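Local coordinates for protein ADP-ribosylating toxin CARDS (PDB 4TLV) that transfers ADP-ribosyl groups from NAD(+) to multiple target proteins and causes vacuolation of mammalian cells, acting as the main virulence toxin of Mycoplasma pneumoniae, at residues 316-324 and 355-366. Sequence-based numbering, arbitrary orientation.
Sequences FWDVYQRIC and SAVNAVNQKWKM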
ATOM      1  N   PHE A 316       4.226   6.301 -14.208  1.00 11.56           N
ATOM      2  CA  PHE A 316       3.274   6.992 -13.356  1.00 10.90           C
ATOM      3  C   PHE A 316       3.616   6.758 -11.897  1.00 10.26           C
ATOM      4  O   PHE A 316       4.256   5.763 -11.549  1.00 13.15           O
ATOM      5  CB  PHE A 316       1.825   6.575 -13.673  1.00 12.12           C
ATOM      6  CG  PHE A 316       1.541   5.110 -13.464  1.00 11.25           C
ATOM      7  CD1 PHE A 316       1.177   4.637 -12.208  1.00 13.48           C
ATOM      8  CD2 PHE A 316       1.564   4.221 -14.532  1.00 11.96           C
ATOM      9  CE1 PHE A 316       0.888   3.286 -12.011  1.00 14.11           C
ATOM     10  CE2 PHE A 316       1.267   2.867 -14.347  1.00 13.00           C
ATOM     11  CZ  PHE A 316       0.940   2.403 -13.076  1.00 13.76           C
ATOM     12  N   TRP A 317       3.192   7.687 -11.048  1.00  9.21           N
ATOM     13  CA  TRP A 317       3.420   7.606  -9.619  1.00  9.84           C
ATOM     14  C   TRP A 317       2.051   7.277  -9.026  1.00 11.55           C
ATOM     15  O   TRP A 317       1.091   8.016  -9.256  1.00 11.24           O
ATOM     16  CB  TRP A 317       3.932   8.961  -9.125  1.00 11.04           C
ATOM     17  CG  TRP A 317       4.326   9.035  -7.663  1.00  9.83           C
ATOM     18  CD1 TRP A 317       4.925   8.063  -6.916  1.00  8.55           C
ATOM     19  CD2 TRP A 317       4.167  10.163  -6.808  1.00 10.10           C
ATOM     20  NE1 TRP A 317       5.122   8.513  -5.620  1.00 10.33           N
ATOM     21  CE2 TRP A 317       4.678   9.807  -5.540  1.00 11.06           C
ATOM     22  CE3 TRP A 317       3.638  11.450  -6.988  1.00 12.29           C
ATOM     23  CZ2 TRP A 317       4.652  10.682  -4.453  1.00 12.50           C
ATOM     24  CZ3 TRP A 317       3.630  12.319  -5.919  1.00 14.09           C
ATOM     25  CH2 TRP A 317       4.131  11.930  -4.661  1.00 12.24           C
ATOM     26  N   ASP A 318       1.953   6.170  -8.292  1.00 11.00           N
ATOM     27  CA  ASP A 318       0.654   5.718  -7.767  1.00 11.53           C
ATOM     28  C   ASP A 318       0.460   5.978  -6.264  1.00 12.08           C
ATOM     29  O   ASP A 318       1.342   6.504  -5.595  1.00  9.32           O
ATOM     30  CB  ASP A 318       0.385   4.237  -8.125  1.00  9.28           C
ATOM     31  CG  ASP A 318       1.234   3.249  -7.306  1.00  8.63           C
ATOM     32  OD1 ASP A 318       1.754   3.598  -6.224  1.00  9.94           O
ATOM     33  OD2 ASP A 318       1.365   2.091  -7.751  1.00 12.39           O
ATOM     34  N   VAL A 319      -0.710   5.612  -5.738  1.00  9.53           N
ATOM     35  CA  VAL A 319      -1.066   5.951  -4.364  1.00  9.59           C
ATOM     36  C   VAL A 319      -0.333   5.110  -3.324  1.00  8.35           C
ATOM     37  O   VAL A 319      -0.390   5.424  -2.135  1.00  9.73           O
ATOM     38  CB  VAL A 319      -2.578   5.797  -4.120  1.00 11.01           C
ATOM     39  CG1 VAL A 319      -3.336   6.999  -4.713  1.00 12.47           C
ATOM     40  CG2 VAL A 319      -3.068   4.470  -4.711  1.00 10.07           C
ATOM     41  N   TYR A 320       0.373   4.072  -3.775  1.00  8.78           N
ATOM     42  CA  TYR A 320       1.281   3.325  -2.892  1.00  8.34           C
ATOM     43  C   TYR A 320       2.659   3.979  -2.911  1.00 11.39           C
ATOM     44  O   TYR A 320       3.601   3.472  -2.313  1.00 13.12           O
ATOM     45  CB  TYR A 320       1.394   1.859  -3.345  1.00 10.89           C
ATOM     46  CG  TYR A 320       0.094   1.107  -3.212  1.00 10.76           C
ATOM     47  CD1 TYR A 320      -0.365   0.695  -1.972  1.00 12.67           C
ATOM     48  CD2 TYR A 320      -0.680   0.830  -4.316  1.00 11.79           C
ATOM     49  CE1 TYR A 320      -1.582   0.025  -1.842  1.00 13.91           C
ATOM     50  CE2 TYR A 320      -1.886   0.166  -4.193  1.00 13.08           C
ATOM     51  CZ  TYR A 320      -2.329  -0.230  -2.950  1.00 16.20           C
ATOM     52  OH  TYR A 320      -3.524  -0.907  -2.833  1.00 20.87           O
ATOM     53  N   GLN A 321       2.751   5.115  -3.597  1.00 10.38           N
ATOM     54  CA  GLN A 321       4.005   5.861  -3.758  1.00  9.47           C
ATOM     55  C   GLN A 321       4.998   5.256  -4.759  1.00  9.61           C
ATOM     56  O   GLN A 321       6.165   5.652  -4.779  1.00  9.69           O
ATOM     57  CB  GLN A 321       4.706   6.102  -2.403  1.00 11.47           C
ATOM     58  CG  GLN A 321       3.909   6.946  -1.424  1.00 13.29           C
ATOM     59  CD  GLN A 321       4.688   7.272  -0.147  1.00 14.51           C
ATOM     60  OE1 GLN A 321       4.266   6.694   0.963  1.00 13.99           O
ATOM     61  NE2 GLN A 321       5.675   8.025  -0.170  1.00 13.02           N
ATOM     62  N   ARG A 322       4.544   4.323  -5.597  1.00  9.71           N
ATOM     63  CA  ARG A 322       5.446   3.643  -6.511  1.00 11.60           C
ATOM     64  C   ARG A 322       5.527   4.392  -7.823  1.00 10.85           C
ATOM     65  O   ARG A 322       4.543   4.967  -8.284  1.00 10.59           O
ATOM     66  CB  ARG A 322       4.976   2.215  -6.778  1.00 11.30           C
ATOM     67  CG  ARG A 322       4.751   1.385  -5.500  1.00 11.62           C
ATOM     68  CD  ARG A 322       4.198  -0.009  -5.865  1.00  9.40           C
ATOM     69  NE  ARG A 322       2.860   0.068  -6.438  1.00  9.78           N
ATOM     70  CZ  ARG A 322       2.063  -0.988  -6.599  1.00 14.06           C
ATOM     71  NH1 ARG A 322       2.482  -2.190  -6.222  1.00  8.83           N
ATOM     72  NH2 ARG A 322       0.859  -0.854  -7.169  1.00 10.94           N
ATOM     73  N   ILE A 323       6.704   4.395  -8.425  1.00 11.25           N
ATOM     74  CA  ILE A 323       6.824   4.903  -9.787  1.00 10.03           C
ATOM     75  C   ILE A 323       6.881   3.691 -10.711  1.00 12.97           C
ATOM     76  O   ILE A 323       7.866   2.947 -10.702  1.00 12.17           O
ATOM     77  CB  ILE A 323       8.111   5.754  -9.946  1.00 10.59           C
ATOM     78  CG1 ILE A 323       8.085   6.928  -8.966  1.00 13.46           C
ATOM     79  CG2 ILE A 323       8.258   6.239 -11.387  1.00 11.22           C
ATOM     80  CD1 ILE A 323       9.461   7.591  -8.755  1.00 17.97           C
ATOM     81  N   CYS A 324       5.819   3.471 -11.486  1.00 11.07           N
ATOM     82  CA  CYS A 324       5.677   2.250 -12.274  1.00 11.51           C
ATOM     83  C   CYS A 324       5.796   2.523 -13.764  1.00 11.80           C
ATOM     84  O   CYS A 324       5.354   3.575 -14.240  1.00 12.62           O
ATOM     85  CB  CYS A 324       4.302   1.616 -12.054  1.00 10.58           C
ATOM     86  SG  CYS A 324       3.811   1.329 -10.356  1.00 17.13           S
ATOM     87  N   SER A 355       6.355  -4.752  -9.039  1.00 12.14           N
ATOM     88  CA  SER A 355       5.601  -3.792  -8.215  1.00 10.99           C
ATOM     89  C   SER A 355       4.943  -4.489  -7.037  1.00 10.45           C
ATOM     90  O   SER A 355       4.231  -5.466  -7.222  1.00 11.74           O
ATOM     91  CB  SER A 355       4.509  -3.101  -9.058  1.00 11.05           C
ATOM     92  OG  SER A 355       5.041  -2.546 -10.249  1.00 12.58           O
ATOM     93  N   ALA A 356       5.156  -3.976  -5.828  1.00 11.21           N
ATOM     94  CA  ALA A 356       4.645  -4.617  -4.619  1.00 12.26           C
ATOM     95  C   ALA A 356       4.145  -3.532  -3.694  1.00 13.72           C
ATOM     96  O   ALA A 356       4.848  -2.550  -3.463  1.00 11.84           O
ATOM     97  CB  ALA A 356       5.758  -5.384  -3.917  1.00 12.62           C
ATOM     98  N   VAL A 357       2.955  -3.718  -3.137  1.00 11.08           N
ATOM     99  CA  VAL A 357       2.339  -2.648  -2.358  1.00 10.27           C
ATOM    100  C   VAL A 357       3.013  -2.437  -1.014  1.00 13.53           C
ATOM    101  O   VAL A 357       2.845  -1.386  -0.402  1.00 11.73           O
ATOM    102  CB  VAL A 357       0.831  -2.867  -2.156  1.00 10.11           C
ATOM    103  CG1 VAL A 357       0.112  -2.847  -3.500  1.00 11.32           C
ATOM    104  CG2 VAL A 357       0.568  -4.174  -1.409  1.00 12.56           C
ATOM    105  N   ASN A 358       3.760  -3.439  -0.551  1.00 10.72           N
ATOM    106  CA  ASN A 358       4.388  -3.368   0.755  1.00 12.23           C
ATOM    107  C   ASN A 358       5.894  -3.148   0.709  1.00 14.65           C
ATOM    108  O   ASN A 358       6.545  -3.205   1.734  1.00 18.20           O
ATOM    109  CB  ASN A 358       4.079  -4.627   1.588  1.00 11.90           C
ATOM    110  CG  ASN A 358       4.509  -5.916   0.885  1.00 14.10           C
ATOM    111  OD1 ASN A 358       4.452  -6.017  -0.343  1.00 12.41           O
ATOM    112  ND2 ASN A 358       4.940  -6.910   1.669  1.00 10.82           N
ATOM    113  N   ALA A 359       6.454  -2.903  -0.468  1.00 15.79           N
ATOM    114  CA  ALA A 359       7.913  -2.758  -0.574  1.00 14.51           C
ATOM    115  C   ALA A 359       8.342  -1.314  -0.311  1.00 16.38           C
ATOM    116  O   ALA A 359       8.131  -0.431  -1.154  1.00 14.68           O
ATOM    117  CB  ALA A 359       8.386  -3.218  -1.958  1.00 14.44           C
ATOM    118  N   VAL A 360       8.944  -1.072   0.853  1.00 12.80           N
ATOM    119  CA  VAL A 360       9.359   0.280   1.224  1.00 16.05           C
ATOM    120  C   VAL A 360      10.372   0.829   0.219  1.00 14.68           C
ATOM    121  O   VAL A 360      10.372   2.019  -0.080  1.00 13.39           O
ATOM    122  CB  VAL A 360       9.919   0.331   2.665  1.00 16.50           C
ATOM    123  CG1 VAL A 360      10.447   1.735   3.003  1.00 15.18           C
ATOM    124  CG2 VAL A 360       8.835  -0.070   3.673  1.00 20.36           C
ATOM    125  N   ASN A 361      11.215  -0.040  -0.334  1.00 12.20           N
ATOM    126  CA  ASN A 361      12.218   0.418  -1.291  1.00 13.72           C
ATOM    127  C   ASN A 361      11.644   0.810  -2.663  1.00 12.84           C
ATOM    128  O   ASN A 361      12.372   1.315  -3.512  1.00 12.70           O
ATOM    129  CB  ASN A 361      13.390  -0.579  -1.424  1.00 15.35           C
ATOM    130  CG  ASN A 361      12.962  -1.944  -1.959  1.00 18.36           C
ATOM    131  OD1 ASN A 361      11.807  -2.147  -2.355  1.00 16.18           O
ATOM    132  ND2 ASN A 361      13.906  -2.892  -1.981  1.00 17.58           N
ATOM    133  N   GLN A 362      10.336   0.615  -2.857  1.00  9.95           N
ATOM    134  CA  GLN A 362       9.659   1.127  -4.056  1.00 10.23           C
ATOM    135  C   GLN A 362       8.830   2.384  -3.782  1.00 11.22           C
ATOM    136  O   GLN A 362       8.088   2.840  -4.655  1.00 13.27           O
ATOM    137  CB  GLN A 362       8.748   0.060  -4.691  1.00 12.32           C
ATOM    138  CG  GLN A 362       9.443  -1.246  -5.094  1.00 12.89           C
ATOM    139  CD  GLN A 362       8.457  -2.303  -5.585  1.00 12.97           C
ATOM    140  OE1 GLN A 362       7.259  -2.052  -5.705  1.00 12.78           O
ATOM    141  NE2 GLN A 362       8.963  -3.490  -5.881  1.00 19.38           N
ATOM    142  N   LYS A 363       8.937   2.948  -2.585  1.00 11.14           N
ATOM    143  CA  LYS A 363       8.143   4.126  -2.254  1.00 12.67           C
ATOM    144  C   LYS A 363       8.944   5.426  -2.382  1.00 14.93           C
ATOM    145  O   LYS A 363      10.085   5.517  -1.915  1.00 11.10           O
ATOM    146  CB  LYS A 363       7.509   3.983  -0.869  1.00 14.03           C
ATOM    147  CG  LYS A 363       6.562   2.755  -0.768  1.00 10.71           C
ATOM    148  CD  LYS A 363       5.759   2.808   0.534  1.00 12.77           C
ATOM    149  CE  LYS A 363       4.876   1.569   0.723  1.00 11.47           C
ATOM    150  NZ  LYS A 363       3.991   1.281  -0.481  1.00 12.31           N
ATOM    151  N   TRP A 364       8.320   6.423  -3.011  1.00 11.52           N
ATOM    152  CA  TRP A 364       8.973   7.687  -3.365  1.00 10.38           C
ATOM    153  C   TRP A 364       8.092   8.861  -2.975  1.00 12.43           C
ATOM    154  O   TRP A 364       6.868   8.745  -2.991  1.00 12.40           O
ATOM    155  CB  TRP A 364       9.200   7.749  -4.877  1.00 10.24           C
ATOM    156  CG  TRP A 364      10.036   6.603  -5.390  1.00 13.32           C
ATOM    157  CD1 TRP A 364       9.585   5.407  -5.900  1.00 12.45           C
ATOM    158  CD2 TRP A 364      11.465   6.540  -5.421  1.00 14.44           C
ATOM    159  NE1 TRP A 364      10.651   4.615  -6.244  1.00 13.60           N
ATOM    160  CE2 TRP A 364      11.818   5.290  -5.971  1.00 13.57           C
ATOM    161  CE3 TRP A 364      12.487   7.434  -5.052  1.00 16.96           C
ATOM    162  CZ2 TRP A 364      13.156   4.895  -6.151  1.00 16.02           C
ATOM    163  CZ3 TRP A 364      13.825   7.044  -5.246  1.00 15.91           C
ATOM    164  CH2 TRP A 364      14.141   5.791  -5.791  1.00 15.66           C
ATOM    165  N   LYS A 365       8.712   9.982  -2.621  1.00 12.32           N
ATOM    166  CA  LYS A 365       7.982  11.221  -2.344  1.00 14.78           C
ATOM    167  C   LYS A 365       8.428  12.220  -3.385  1.00 16.36           C
ATOM    168  O   LYS A 365       9.576  12.173  -3.826  1.00 17.38           O
ATOM    169  CB  LYS A 365       8.355  11.787  -0.966  1.00 18.08           C
ATOM    170  CG  LYS A 365       7.759  11.085   0.243  1.00 21.75           C
ATOM    171  CD  LYS A 365       8.466  11.579   1.529  1.00 29.47           C
ATOM    172  CE  LYS A 365       9.979  11.404   1.380  1.00 33.87           C
ATOM    173  NZ  LYS A 365      10.780  11.764   2.588  1.00 34.57           N
ATOM    174  N   MET A 366       7.533  13.123  -3.782  1.00 13.70           N
ATOM    175  CA  MET A 366       7.888  14.179  -4.724  1.00 15.22           C
ATOM    176  C   MET A 366       7.489  15.526  -4.147  1.00 20.38           C
ATOM    177  O   MET A 366       6.305  15.810  -3.968  1.00 21.67           O
ATOM    178  CB  MET A 366       7.210  13.955  -6.061  1.00 19.67           C
ATOM    179  CG  MET A 366       7.560  12.593  -6.662  1.00 16.60           C
ATOM    180  SD  MET A 366       7.139  12.529  -8.384  1.00 20.94           S
ATOM    181  CE  MET A 366       7.402  10.784  -8.708  1.00 17.74           C
TER
HETATM  182  O   HOH W   1       1.496  -4.627  -7.343  1.00 13.15           O
HETATM  183  O   HOH W   2       8.498   2.496  -7.341  1.00 11.10           O
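Trp317 takes Met366 over one face of its indole: Met366 CG lies 3.9 Å from the centroid of the six-membered ring of Trp317, almost on the ring normal, and Met366 SD adds a Met-aromatic contact over the same face. With CG anti to the backbone N (chi1 -176°), the Trp317 indole is swung toward 355-366, where Met366 CE meets Trp317 CG, and the two side chains run past each other in opposite directions. At the indole edge, NE1 makes a weak bond to Trp364 O. Trp364 O also accepts a straighter bond from Gln321 NE2 (3.1 Å, 162° at the hydrogen); this oxygen lies close to the Gln321 amide plane, whereas NE2 approaches from above the Trp364 carbonyl plane, off its lone pairs. Glu381 takes the same NE2. The Trp364 indole is covered on one face by Ile323 CD1, offset toward the rim, while water 2 sits at its edge and bridges Ile323 N to Gln362 O. Val357 CG1 stands over the centre of the Tyr320 ring, 3.5 Å from the centroid. The Arg322 guanidinium has Ser355 CB over one face. Its NE and NH2 both hold Asp318 OD2 nearly in the guanidinium plane, which fixes its rotation, and NH1 reaches Ser355 O through water 1. Arg322 NH2 also bonds Thr439 O.

The backbones meet where Trp364 N donates to Gln321 O (2.9 Å). Lys363 bends at its last torsion (chi4 -52°), bringing NZ 2.9 Å from Tyr320 O on an in-plane lone pair and the same distance from Val357 O, so the buried ammonium ties both loops.

Residues 318-321 form the type I turn of the antiparallel hairpin 315-317/323-325, and Asp318 OD1 takes Arg322 N across it. This hairpin packs against the loop leading into strand 364-368, within the beta-trefoil fold of the D2 domain.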